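Local coordinates for PpBBE-like 1 D396N (Physcomitrella patens subsp. patens, PDB 6EO5), which probably oxidises cellobiose with a bi-covalently bound flavin, as a moss homologue of the berberine bridge enzyme, at residues Val97-Phe102 / Ile207-Thr212. Sequence-based numbering, arbitrary orientation.
Sequences VDMEGF and IVTQFT. With FAD (flavin-adenine dinucleotide), chain C.
The backbone carbonyl O of V208 takes the amino group of the FAD adenine, N6A, in a nearly straight hydrogen bond of 3.0 Å, while M99 CE rests 3.6 Å from the same V208 O. Alongside, V208 N donates to adenine N1A at 3.0 Å, so one residue reads both the acceptor and the donor of the base edge and fixes its rotation. Between the segments themselves the side chains meet mostly through van der Waals contacts. The M99 chain is bent at chi2 and chi3 (-66° and -77°), which carries the thioether to strand 207-217: SD lies 3.8 Å from I207 CG2, and CE meets T209 CG2. The same CE sits 3.6 Å above the plane of the F102 ring, over its centre. F102 in turn sets CD2 3.5 Å from T209 O and CE2 3.8 Å from T209 CB, and an alanine here would probably open a gap beside T209 and take away the ring face on which the M99 methyl rests. T209 OG1 is hydrogen-bonded to Q174 O, in a classic beta bulge that sets T209 and Q210 opposite the single residue Q174. I207 crosses V97 at about a right angle. The M99-F102 type I turn, entered through an Asx turn in which D98 OD1 accepts a hydrogen bond from E100 N, leads from strand 95-98 to strand 105-108 beside the adenine pocket of this VAO-type flavoprotein.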
# COMPACT_ATOMS: atom_id res chain seq x y z
N VAL A 97 13.98 6.12 11.69
CA VAL A 97 14.51 7.16 10.81
C VAL A 97 13.32 7.70 10.00
O VAL A 97 13.02 7.24 8.91
CB VAL A 97 15.61 6.63 9.91
CG1 VAL A 97 16.19 7.75 9.04
CG2 VAL A 97 16.68 5.96 10.76
N ASP A 98 12.65 8.70 10.56
CA ASP A 98 11.49 9.32 9.91
C ASP A 98 11.96 10.20 8.76
O ASP A 98 12.68 11.18 8.97
CB ASP A 98 10.70 10.12 10.94
CG ASP A 98 9.41 10.69 10.37
OD1 ASP A 98 9.44 11.31 9.29
OD2 ASP A 98 8.37 10.53 11.03
N MET A 99 11.53 9.86 7.54
CA MET A 99 12.02 10.50 6.33
C MET A 99 11.18 11.71 5.90
O MET A 99 11.20 12.09 4.72
CB MET A 99 12.09 9.47 5.20
CG MET A 99 13.08 8.37 5.46
SD MET A 99 14.77 9.00 5.48
CE MET A 99 15.07 9.20 3.72
N GLU A 100 10.47 12.33 6.85
CA GLU A 100 9.53 13.41 6.54
C GLU A 100 10.18 14.58 5.82
O GLU A 100 9.50 15.32 5.10
CB GLU A 100 8.92 13.87 7.86
CG GLU A 100 7.90 14.95 7.80
CD GLU A 100 7.37 15.22 9.19
OE1 GLU A 100 8.18 15.21 10.15
OE2 GLU A 100 6.13 15.39 9.32
N GLY A 101 11.49 14.77 6.00
CA GLY A 101 12.19 15.89 5.42
C GLY A 101 12.59 15.73 3.97
O GLY A 101 13.17 16.65 3.39
N PHE A 102 12.29 14.60 3.35
CA PHE A 102 12.67 14.35 1.96
C PHE A 102 11.44 14.57 1.08
O PHE A 102 10.69 13.64 0.77
CB PHE A 102 13.23 12.94 1.80
CG PHE A 102 14.61 12.79 2.34
CD1 PHE A 102 14.84 12.84 3.71
CD2 PHE A 102 15.68 12.58 1.49
CE1 PHE A 102 16.12 12.70 4.22
CE2 PHE A 102 16.97 12.43 1.99
CZ PHE A 102 17.19 12.49 3.35
N ILE A 207 17.69 2.37 3.19
CA ILE A 207 16.78 3.49 3.36
C ILE A 207 16.71 4.23 2.03
O ILE A 207 17.64 4.95 1.66
CB ILE A 207 17.23 4.41 4.50
CG1 ILE A 207 17.29 3.60 5.79
CG2 ILE A 207 16.30 5.61 4.60
CD1 ILE A 207 17.65 4.39 7.00
N VAL A 208 15.61 4.05 1.29
CA VAL A 208 15.39 4.79 0.06
C VAL A 208 15.22 6.27 0.38
O VAL A 208 14.44 6.64 1.26
CB VAL A 208 14.17 4.25 -0.71
CG1 VAL A 208 13.84 5.15 -1.90
CG2 VAL A 208 14.44 2.83 -1.18
N THR A 209 15.98 7.12 -0.31
CA THR A 209 15.88 8.56 -0.10
C THR A 209 15.08 9.27 -1.18
O THR A 209 14.44 10.29 -0.88
CB THR A 209 17.27 9.19 -0.02
OG1 THR A 209 18.03 8.80 -1.18
CG2 THR A 209 17.99 8.74 1.25
N GLN A 210 15.07 8.76 -2.41
CA GLN A 210 14.21 9.35 -3.42
C GLN A 210 13.82 8.32 -4.47
O GLN A 210 14.51 7.31 -4.68
CB GLN A 210 14.85 10.57 -4.08
CG GLN A 210 15.99 10.29 -5.03
CD GLN A 210 16.30 11.49 -5.90
OE1 GLN A 210 16.10 12.64 -5.48
NE2 GLN A 210 16.78 11.24 -7.11
N PHE A 211 12.69 8.58 -5.12
CA PHE A 211 12.17 7.80 -6.22
C PHE A 211 12.19 8.62 -7.51
O PHE A 211 12.05 9.84 -7.49
CB PHE A 211 10.72 7.38 -5.96
CG PHE A 211 10.55 6.38 -4.88
CD1 PHE A 211 10.60 5.02 -5.17
CD2 PHE A 211 10.31 6.78 -3.58
CE1 PHE A 211 10.43 4.08 -4.18
CE2 PHE A 211 10.14 5.84 -2.57
CZ PHE A 211 10.20 4.49 -2.87
N THR A 212 12.31 7.92 -8.63
CA THR A 212 12.01 8.50 -9.94
C THR A 212 10.91 7.67 -10.58
O THR A 212 11.11 6.47 -10.83
CB THR A 212 13.24 8.53 -10.85
OG1 THR A 212 14.27 9.31 -10.24
CG2 THR A 212 12.87 9.17 -12.17
PA FAD C . 5.26 2.96 6.67
O1A FAD C . 4.68 2.32 7.92
O2A FAD C . 6.01 4.24 6.99
O5B FAD C . 6.19 1.96 5.81
C5B FAD C . 5.84 0.61 5.62
C4B FAD C . 7.09 -0.25 5.45
O4B FAD C . 7.94 0.31 4.47
C3B FAD C . 7.90 -0.34 6.74
O3B FAD C . 8.54 -1.59 6.77
C2B FAD C . 8.94 0.73 6.55
O2B FAD C . 10.09 0.49 7.31
C1B FAD C . 9.19 0.67 5.05
N9A FAD C . 9.69 1.98 4.57
C8A FAD C . 9.10 3.20 4.77
N7A FAD C . 9.87 4.16 4.20
C5A FAD C . 10.95 3.56 3.65
C6A FAD C . 12.04 4.07 2.97
N6A FAD C . 12.14 5.38 2.76
N1A FAD C . 13.02 3.21 2.51
C2A FAD C . 12.90 1.86 2.74
N3A FAD C . 11.82 1.35 3.43
C4A FAD C . 10.86 2.20 3.88
N1 FAD C . -2.48 0.05 -0.14
C2 FAD C . -2.75 0.07 -1.51
O2 FAD C . -2.07 -0.58 -2.34
N3 FAD C . -3.79 0.86 -1.98
C4 FAD C . -4.55 1.60 -1.11
O4 FAD C . -5.46 2.30 -1.55
C4X FAD C . -4.29 1.57 0.26
N5 FAD C . -5.03 2.36 1.12
C5X FAD C . -4.58 2.58 2.40
C6 FAD C . -5.26 3.48 3.22
C7 FAD C . -4.79 3.84 4.49
C7M FAD C . -5.55 4.84 5.33
C8 FAD C . -3.64 3.18 4.98
C8M FAD C . -3.14 3.44 6.39
C9 FAD C . -3.02 2.21 4.18
C9A FAD C . -3.46 1.90 2.88
N10 FAD C . -2.89 0.91 2.07
C10 FAD C . -3.22 0.83 0.74
C1' FAD C . -1.71 0.12 2.53
C2' FAD C . -0.43 0.87 2.17
O2' FAD C . -0.08 0.73 0.81
C3' FAD C . 0.70 0.34 3.02
O3' FAD C . 0.31 0.55 4.36
C4' FAD C . 2.00 1.06 2.68
O4' FAD C . 3.08 0.17 2.88
C5' FAD C . 2.15 2.33 3.51
O5' FAD C . 3.39 2.97 3.32
P FAD C . 3.85 4.08 4.41
O1P FAD C . 5.13 4.74 3.94
O2P FAD C . 2.78 5.08 4.74
O3P FAD C . 3.97 3.21 5.76